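PDB 2EPG: tRNA-splicing ligase RtcB, which probably joins RNA ends bearing a 2',3'-cyclic or 3'-phosphate to 5'-hydroxyl ends in a GTP- and manganese-dependent reaction. Local coordinates for residues Q56-V60 with H77-P83; M12-K16 with Y51-Q55; D148-S152 with W166-Y172. All coordinates share one frame. Residue numbers count along the deposited sequence, not the author numbering.

Interaction 1 of 3, residues Q56-V60 with H77-P83; sequences QLMNV and HWGYGFP
The side chain of Gln56 reaches across from helix 52-60 into the 77-83 loop, where its NE2 lies over one face of the Trp78 ring, 3.6 Å from Trp78 NE1. It holds the backbone of Gly79 by both ends: Gly79 N donates to Gln56 OE1 at 2.9 Å, and Gln56 NE2 donates to Gly79 O at 2.7 Å. The chi1 m, chi2 t rotamer extends the chain far enough for this paired bond. The carboxamide thus mimics backbone pairing, meeting both the N-H and the C=O of one residue as in a hydrogen-bonded antiparallel pair, and pins an irregular loop to a helix. A water accepts from Gly81 N at 2.9 Å and, weakly, from Gln56 NE2 at 3.0 Å. Segment 56-60 is regular helix, with Val60 N to Gln56 O at 3.0 Å; in the loop Gly79 is extended and Gly81 has positive phi (76/-79). The backbones come closest at Gln56 and Pro83, whose CA atoms are 5.7 Å apart. Beyond Gln56 the contact is apolar. Leu57 CB approaches Pro83 CG at 4.3 Å; Val60 (chi1 t) sets CG2 over the face of the Phe82 ring, 3.9 Å from its centroid, in a CH-pi contact, and Val60 CG2 also lies 3.8 Å from Pro83 CD. His77, which ends strand 76-77 just before the loop, has its side chain about 5 Å from that of His410, the predicted guanylylated histidine. Lys357 NZ bonds to Tyr80 O and Phe82 O, while Leu57 packs on strand 70-73 and both Val60 and Phe82 touch Ala88 of strand 86-90.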
# COMPACT_ATOMS: atom_id res chain seq x y z
N GLN A 56 14.34 2.56 -15.88
CA GLN A 56 14.31 1.65 -14.74
C GLN A 56 13.30 0.54 -15.02
O GLN A 56 13.55 -0.62 -14.71
CB GLN A 56 13.92 2.35 -13.44
CG GLN A 56 14.95 3.28 -12.88
CD GLN A 56 14.66 3.65 -11.45
OE1 GLN A 56 13.53 4.01 -11.11
NE2 GLN A 56 15.68 3.56 -10.60
N LEU A 57 12.15 0.92 -15.58
CA LEU A 57 11.11 -0.07 -15.90
C LEU A 57 11.69 -1.05 -16.93
O LEU A 57 11.45 -2.27 -16.86
CB LEU A 57 9.86 0.60 -16.48
CG LEU A 57 8.73 -0.37 -16.87
CD1 LEU A 57 8.24 -1.08 -15.63
CD2 LEU A 57 7.57 0.37 -17.56
N MSE A 58 12.47 -0.53 -17.87
CA MSE A 58 13.09 -1.40 -18.87
C MSE A 58 14.10 -2.35 -18.24
O MSE A 58 14.24 -3.50 -18.66
CB MSE A 58 13.76 -0.55 -19.96
CG MSE A 58 12.76 0.09 -20.92
SE MSE A 58 13.50 1.58 -21.94
CE MSE A 58 14.44 0.55 -23.28
N ASN A 59 14.80 -1.89 -17.21
CA ASN A 59 15.79 -2.73 -16.51
C ASN A 59 15.06 -3.89 -15.82
O ASN A 59 15.54 -5.02 -15.82
CB ASN A 59 16.55 -1.91 -15.47
CG ASN A 59 17.39 -0.80 -16.08
OD1 ASN A 59 17.78 0.14 -15.39
ND2 ASN A 59 17.70 -0.91 -17.36
N VAL A 60 13.92 -3.59 -15.22
CA VAL A 60 13.12 -4.60 -14.54
C VAL A 60 12.84 -5.73 -15.52
O VAL A 60 12.95 -6.90 -15.18
CB VAL A 60 11.79 -3.99 -14.03
CG1 VAL A 60 10.87 -5.10 -13.50
CG2 VAL A 60 12.09 -2.96 -12.93
N HIS A 77 7.96 7.02 -10.91
CA HIS A 77 9.13 7.88 -10.74
C HIS A 77 10.35 7.12 -10.24
O HIS A 77 10.25 5.96 -9.83
CB HIS A 77 8.84 9.06 -9.81
CG HIS A 77 8.23 8.68 -8.50
ND1 HIS A 77 8.79 9.05 -7.29
CD2 HIS A 77 7.09 8.02 -8.20
CE1 HIS A 77 8.02 8.63 -6.30
NE2 HIS A 77 6.98 8.00 -6.83
N TRP A 78 11.51 7.79 -10.29
CA TRP A 78 12.78 7.21 -9.88
C TRP A 78 12.71 6.49 -8.53
O TRP A 78 12.17 7.00 -7.56
CB TRP A 78 13.87 8.30 -9.81
CG TRP A 78 15.25 7.72 -9.73
CD1 TRP A 78 16.07 7.41 -10.78
CD2 TRP A 78 15.91 7.25 -8.54
NE1 TRP A 78 17.20 6.76 -10.32
CE2 TRP A 78 17.13 6.65 -8.95
CE3 TRP A 78 15.59 7.27 -7.17
CZ2 TRP A 78 18.03 6.07 -8.04
CZ3 TRP A 78 16.48 6.69 -6.26
CH2 TRP A 78 17.69 6.10 -6.71
N GLY A 79 13.28 5.28 -8.49
CA GLY A 79 13.29 4.50 -7.27
C GLY A 79 14.57 3.69 -7.13
O GLY A 79 15.51 3.85 -7.91
N TYR A 80 14.60 2.81 -6.14
CA TYR A 80 15.76 1.95 -5.91
C TYR A 80 15.66 0.70 -6.79
O TYR A 80 14.93 -0.24 -6.47
CB TYR A 80 15.81 1.55 -4.44
CG TYR A 80 17.08 0.82 -4.04
CD1 TYR A 80 18.27 1.52 -3.83
CD2 TYR A 80 17.09 -0.57 -3.90
CE1 TYR A 80 19.45 0.85 -3.49
CE2 TYR A 80 18.26 -1.25 -3.56
CZ TYR A 80 19.44 -0.53 -3.35
OH TYR A 80 20.60 -1.20 -3.01
N GLY A 81 16.39 0.69 -7.90
CA GLY A 81 16.34 -0.46 -8.80
C GLY A 81 15.06 -0.44 -9.61
O GLY A 81 15.06 -0.06 -10.78
N PHE A 82 13.96 -0.87 -8.99
CA PHE A 82 12.65 -0.86 -9.65
C PHE A 82 12.11 0.55 -9.52
O PHE A 82 12.43 1.25 -8.55
CB PHE A 82 11.67 -1.80 -8.94
CG PHE A 82 11.89 -3.27 -9.21
CD1 PHE A 82 13.12 -3.86 -8.98
CD2 PHE A 82 10.85 -4.07 -9.69
CE1 PHE A 82 13.31 -5.22 -9.21
CE2 PHE A 82 11.03 -5.43 -9.93
CZ PHE A 82 12.26 -6.00 -9.69
N PRO A 83 11.28 0.99 -10.48
CA PRO A 83 10.73 2.35 -10.34
C PRO A 83 9.59 2.35 -9.33
O PRO A 83 8.98 1.31 -9.06
CB PRO A 83 10.23 2.67 -11.74
CG PRO A 83 9.80 1.32 -12.25
CD PRO A 83 10.96 0.44 -11.81
O HOH W 1 18.18 2.34 -9.44

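Interaction 2 of 3, residues M12-K16 with Y51-Q55; sequences MFFEK and YASLQ
Two phenylalanine rings in succession, Phe13 and Phe14, project from the loop that leads into strand 15-18 and meet the first turn of helix 52-60. The backbones stay well apart, with Phe14 CA and Leu54 CA 10.2 Å from each other, so side chains alone fill the gap. Both phenylalanines take chi1 p; Tyr51, whose left-handed backbone (67/30) at the N-cap precedes the first helical residue, and Leu54 both take chi1 m. Each phenylalanine turns an edge toward the Tyr51 ring in a T-shaped pair: Phe13 with centroids 5.4 Å apart and planes at 78°, Phe14 at 5.9 Å and 84°. The closest atoms are Phe13 CE2 and Tyr51 CD1, at 3.7 Å. Leu54 CD1 is the bump that enters the hollow between the tips of the two phenylalanine rings, 4.1 Å from Phe13 CZ and 4.3 Å from Phe14 CE2. Phe14 also meets Phe36 edge-to-face and touches Leu43 of helix 40-48. The result is an aromatic cluster of edge-to-face rings, joining the N-terminal edge of the large mixed sheet to a helix start.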
# COMPACT_ATOMS: atom_id res chain seq x y z
N MSE A 12 11.51 7.80 -29.38
CA MSE A 12 10.65 6.88 -30.18
C MSE A 12 10.90 5.42 -29.78
O MSE A 12 11.45 4.64 -30.56
CB MSE A 12 10.95 7.05 -31.67
CG MSE A 12 10.00 6.30 -32.61
SE MSE A 12 8.37 7.27 -33.08
CE MSE A 12 8.75 7.62 -34.95
N PHE A 13 10.51 5.06 -28.56
CA PHE A 13 10.71 3.70 -28.08
C PHE A 13 9.47 3.11 -27.40
O PHE A 13 9.57 2.12 -26.67
CB PHE A 13 11.92 3.64 -27.15
CG PHE A 13 11.77 4.48 -25.91
CD1 PHE A 13 11.39 3.90 -24.70
CD2 PHE A 13 12.02 5.85 -25.95
CE1 PHE A 13 11.26 4.67 -23.55
CE2 PHE A 13 11.90 6.63 -24.81
CZ PHE A 13 11.51 6.04 -23.60
N PHE A 14 8.31 3.72 -27.64
CA PHE A 14 7.05 3.24 -27.08
C PHE A 14 5.84 3.72 -27.87
O PHE A 14 5.75 4.89 -28.23
CB PHE A 14 6.92 3.63 -25.60
CG PHE A 14 6.84 5.12 -25.34
CD1 PHE A 14 5.67 5.83 -25.61
CD2 PHE A 14 7.92 5.80 -24.78
CE1 PHE A 14 5.58 7.19 -25.31
CE2 PHE A 14 7.84 7.16 -24.48
CZ PHE A 14 6.67 7.86 -24.75
N GLU A 15 4.92 2.80 -28.17
CA GLU A 15 3.71 3.12 -28.92
C GLU A 15 2.48 3.09 -28.00
O GLU A 15 2.50 2.49 -26.93
CB GLU A 15 3.51 2.15 -30.10
CG GLU A 15 3.33 0.65 -29.77
CD GLU A 15 2.49 -0.11 -30.83
OE1 GLU A 15 2.14 0.50 -31.87
OE2 GLU A 15 2.16 -1.31 -30.62
N LYS A 16 1.40 3.75 -28.43
CA LYS A 16 0.17 3.77 -27.65
C LYS A 16 -0.72 2.62 -28.11
O LYS A 16 -0.97 2.46 -29.31
CB LYS A 16 -0.55 5.10 -27.83
CG LYS A 16 -1.76 5.31 -26.93
CD LYS A 16 -2.34 6.70 -27.14
CE LYS A 16 -3.56 6.95 -26.28
NZ LYS A 16 -4.07 8.33 -26.46
N TYR A 51 12.97 10.46 -19.25
CA TYR A 51 12.38 9.12 -19.18
C TYR A 51 13.17 8.19 -18.27
O TYR A 51 13.19 6.98 -18.47
CB TYR A 51 12.30 8.52 -20.58
CG TYR A 51 11.46 9.32 -21.56
CD1 TYR A 51 12.00 9.76 -22.77
CD2 TYR A 51 10.12 9.62 -21.28
CE1 TYR A 51 11.22 10.47 -23.69
CE2 TYR A 51 9.34 10.32 -22.20
CZ TYR A 51 9.90 10.75 -23.40
OH TYR A 51 9.14 11.45 -24.31
N ALA A 52 13.80 8.76 -17.25
CA ALA A 52 14.61 7.99 -16.31
C ALA A 52 13.85 6.82 -15.67
O ALA A 52 14.34 5.68 -15.66
CB ALA A 52 15.15 8.91 -15.23
N SER A 53 12.67 7.09 -15.14
CA SER A 53 11.90 6.04 -14.50
C SER A 53 11.55 4.93 -15.49
O SER A 53 11.45 3.76 -15.11
CB SER A 53 10.63 6.62 -13.86
OG SER A 53 9.80 7.24 -14.82
N LEU A 54 11.37 5.29 -16.75
CA LEU A 54 11.06 4.28 -17.76
C LEU A 54 12.26 3.38 -18.03
O LEU A 54 12.11 2.18 -18.26
CB LEU A 54 10.59 4.93 -19.06
CG LEU A 54 9.30 5.74 -19.02
CD1 LEU A 54 8.93 6.15 -20.45
CD2 LEU A 54 8.18 4.93 -18.41
N GLN A 55 13.46 3.96 -18.00
CA GLN A 55 14.68 3.19 -18.21
C GLN A 55 14.74 2.15 -17.08
O GLN A 55 15.15 1.02 -17.30
CB GLN A 55 15.92 4.09 -18.16
CG GLN A 55 17.26 3.32 -18.06
CD GLN A 55 17.64 2.56 -19.33
OE1 GLN A 55 18.00 3.16 -20.35
NE2 GLN A 55 17.56 1.23 -19.28

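Interaction 3 of 3, residues D148-S152 with W166-Y172; sequences DVRFS and WLVKRGY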
# COMPACT_ATOMS: atom_id res chain seq x y z
N ASP A 148 1.02 3.52 26.83
CA ASP A 148 1.51 2.42 27.64
C ASP A 148 0.79 1.10 27.37
O ASP A 148 -0.07 0.66 28.14
CB ASP A 148 1.42 2.78 29.12
CG ASP A 148 2.59 2.24 29.91
OD1 ASP A 148 2.81 1.01 29.89
OD2 ASP A 148 3.30 3.06 30.55
N VAL A 149 1.17 0.49 26.25
CA VAL A 149 0.63 -0.79 25.81
C VAL A 149 1.89 -1.49 25.32
O VAL A 149 2.58 -0.98 24.43
CB VAL A 149 -0.35 -0.61 24.63
CG1 VAL A 149 -1.00 -1.94 24.28
CG2 VAL A 149 -1.40 0.42 24.98
N ARG A 150 2.21 -2.64 25.89
CA ARG A 150 3.42 -3.33 25.48
C ARG A 150 3.24 -4.84 25.37
O ARG A 150 2.44 -5.43 26.08
CB ARG A 150 4.54 -3.00 26.48
CG ARG A 150 4.78 -1.51 26.63
CD ARG A 150 5.59 -1.19 27.88
NE ARG A 150 5.69 0.25 28.13
CZ ARG A 150 6.25 0.79 29.20
NH1 ARG A 150 6.30 2.11 29.34
NH2 ARG A 150 6.78 0.01 30.15
N PHE A 151 4.01 -5.44 24.46
CA PHE A 151 3.95 -6.87 24.23
C PHE A 151 5.31 -7.52 24.50
O PHE A 151 6.35 -6.87 24.40
CB PHE A 151 3.55 -7.14 22.77
CG PHE A 151 2.21 -6.58 22.41
CD1 PHE A 151 1.04 -7.28 22.71
CD2 PHE A 151 2.10 -5.34 21.81
CE1 PHE A 151 -0.20 -6.75 22.42
CE2 PHE A 151 0.86 -4.80 21.51
CZ PHE A 151 -0.30 -5.51 21.82
N SER A 152 5.30 -8.80 24.84
CA SER A 152 6.54 -9.52 25.10
C SER A 152 7.14 -9.92 23.75
O SER A 152 6.45 -9.89 22.73
CB SER A 152 6.26 -10.78 25.92
OG SER A 152 5.47 -11.69 25.16
N TRP A 166 -4.05 -11.52 15.24
CA TRP A 166 -3.56 -11.82 16.59
C TRP A 166 -4.07 -10.76 17.55
O TRP A 166 -4.58 -11.07 18.63
CB TRP A 166 -2.02 -11.82 16.64
CG TRP A 166 -1.42 -12.38 17.93
CD1 TRP A 166 -0.99 -13.66 18.15
CD2 TRP A 166 -1.17 -11.66 19.16
NE1 TRP A 166 -0.49 -13.79 19.43
CE2 TRP A 166 -0.59 -12.58 20.07
CE3 TRP A 166 -1.38 -10.34 19.58
CZ2 TRP A 166 -0.22 -12.21 21.37
CZ3 TRP A 166 -1.01 -9.97 20.87
CH2 TRP A 166 -0.43 -10.91 21.75
N LEU A 167 -3.93 -9.50 17.15
CA LEU A 167 -4.37 -8.37 17.96
C LEU A 167 -5.89 -8.32 18.13
O LEU A 167 -6.39 -8.02 19.21
CB LEU A 167 -3.89 -7.06 17.34
CG LEU A 167 -2.39 -6.74 17.43
CD1 LEU A 167 -2.08 -5.49 16.60
CD2 LEU A 167 -2.01 -6.51 18.88
N VAL A 168 -6.62 -8.59 17.05
CA VAL A 168 -8.08 -8.56 17.12
C VAL A 168 -8.59 -9.61 18.11
O VAL A 168 -9.50 -9.33 18.90
CB VAL A 168 -8.71 -8.85 15.74
CG1 VAL A 168 -10.22 -9.01 15.88
CG2 VAL A 168 -8.37 -7.72 14.79
N LYS A 169 -8.04 -10.82 18.04
CA LYS A 169 -8.44 -11.90 18.94
C LYS A 169 -8.13 -11.60 20.40
O LYS A 169 -8.68 -12.24 21.28
CB LYS A 169 -7.77 -13.21 18.51
CG LYS A 169 -8.29 -13.74 17.18
CD LYS A 169 -7.37 -14.78 16.55
CE LYS A 169 -7.19 -15.99 17.46
NZ LYS A 169 -6.43 -17.04 16.74
N ARG A 170 -7.26 -10.62 20.67
CA ARG A 170 -6.95 -10.26 22.06
C ARG A 170 -7.62 -8.96 22.47
O ARG A 170 -7.23 -8.33 23.44
CB ARG A 170 -5.44 -10.12 22.30
CG ARG A 170 -4.72 -11.42 22.68
CD ARG A 170 -4.47 -12.28 21.48
NE ARG A 170 -3.89 -13.58 21.79
CZ ARG A 170 -3.68 -14.51 20.87
NH1 ARG A 170 -3.16 -15.68 21.19
NH2 ARG A 170 -4.01 -14.27 19.60
N GLY A 171 -8.63 -8.54 21.71
CA GLY A 171 -9.34 -7.33 22.08
C GLY A 171 -8.93 -6.01 21.44
O GLY A 171 -9.58 -5.00 21.68
N TYR A 172 -7.89 -5.99 20.63
CA TYR A 172 -7.46 -4.73 20.03
C TYR A 172 -8.14 -4.49 18.67
O TYR A 172 -7.47 -4.25 17.66
CB TYR A 172 -5.94 -4.73 19.86
CG TYR A 172 -5.19 -4.83 21.16
CD1 TYR A 172 -4.92 -3.69 21.92
CD2 TYR A 172 -4.76 -6.06 21.64
CE1 TYR A 172 -4.24 -3.78 23.13
CE2 TYR A 172 -4.08 -6.17 22.85
CZ TYR A 172 -3.82 -5.02 23.58
OH TYR A 172 -3.15 -5.11 24.77
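Phe151 makes this contact unusual: a single ring from an irregular loop touches three side chains at and just past the C-terminal end of helix 164-169, forming an aromatic cluster with Trp166 and Tyr172. The helix stops in a Schellman motif, with Tyr172 N bonded to Leu167 O at 2.9 Å and Gly171 N to Val168 O at 3.0 Å. Gly171 is the C' residue; its backbone angles (95/-4) leave no room for a CB beside the carbonyl oxygen of Arg170. The reversal brings Tyr172 back alongside the helix end, where its ring can meet the loop. Phe151 directs an edge toward the Tyr172 face in an offset T-shaped arrangement, centroids 5.6 Å apart and planes at 66°. With Trp166 the rings are oblique, and Phe151 CE1 lies 3.7 Å from Trp166 CZ3. Phe151 CA and Leu167 CA are 10.5 Å apart, Val149 CA and Tyr172 CA 10.7 Å, leaving the space between the backbones to side chains.

Ser152 follows as the N-cap of helix 153-162, so the loop carrying Phe151 leads directly into a helix that itself packs against Trp166 and Leu167 through Ile159. The indole is fixed at its polar end as well, Trp166 NE1 bonding to Glu158 OE1. Helix 288-321 also touches the group: Leu310 packs on Tyr172, and His313 pairs with it edge-to-face. The contact thus joins the loop before helix 153-162 to the end of the next helix, away from the predicted metal and GMP sites. Val149, poorly ordered, extends the apolar patch with CG1 3.9 Å from Tyr172 CE1, while the tightest approach is Phe151 CZ to Leu167 CD2, at 3.5 Å.

In the fold
From the N terminus, interaction 2 comes first: it closes a 34-residue excursion through strands 15-18, 21-24 and 34-37 and helix 40-48 and ends at the start of helix 52-60. Interaction 1 takes over on the same helix and closes a shorter loop of 16 residues containing strand 70-73. These two follow in series rather than nesting, and they touch: Ser53 packs against His77 and Pro83, and the selenium of Met58 against Phe13. Helix 52-60 thus links the N-terminal strands to the loop beside His410. Interaction 3 closes its own, almost wholly helical loop on the opposite side of the chain's centre, about 28 Å from interaction 1 between nearest atoms, joining the 148-152 loop to helix 164-169.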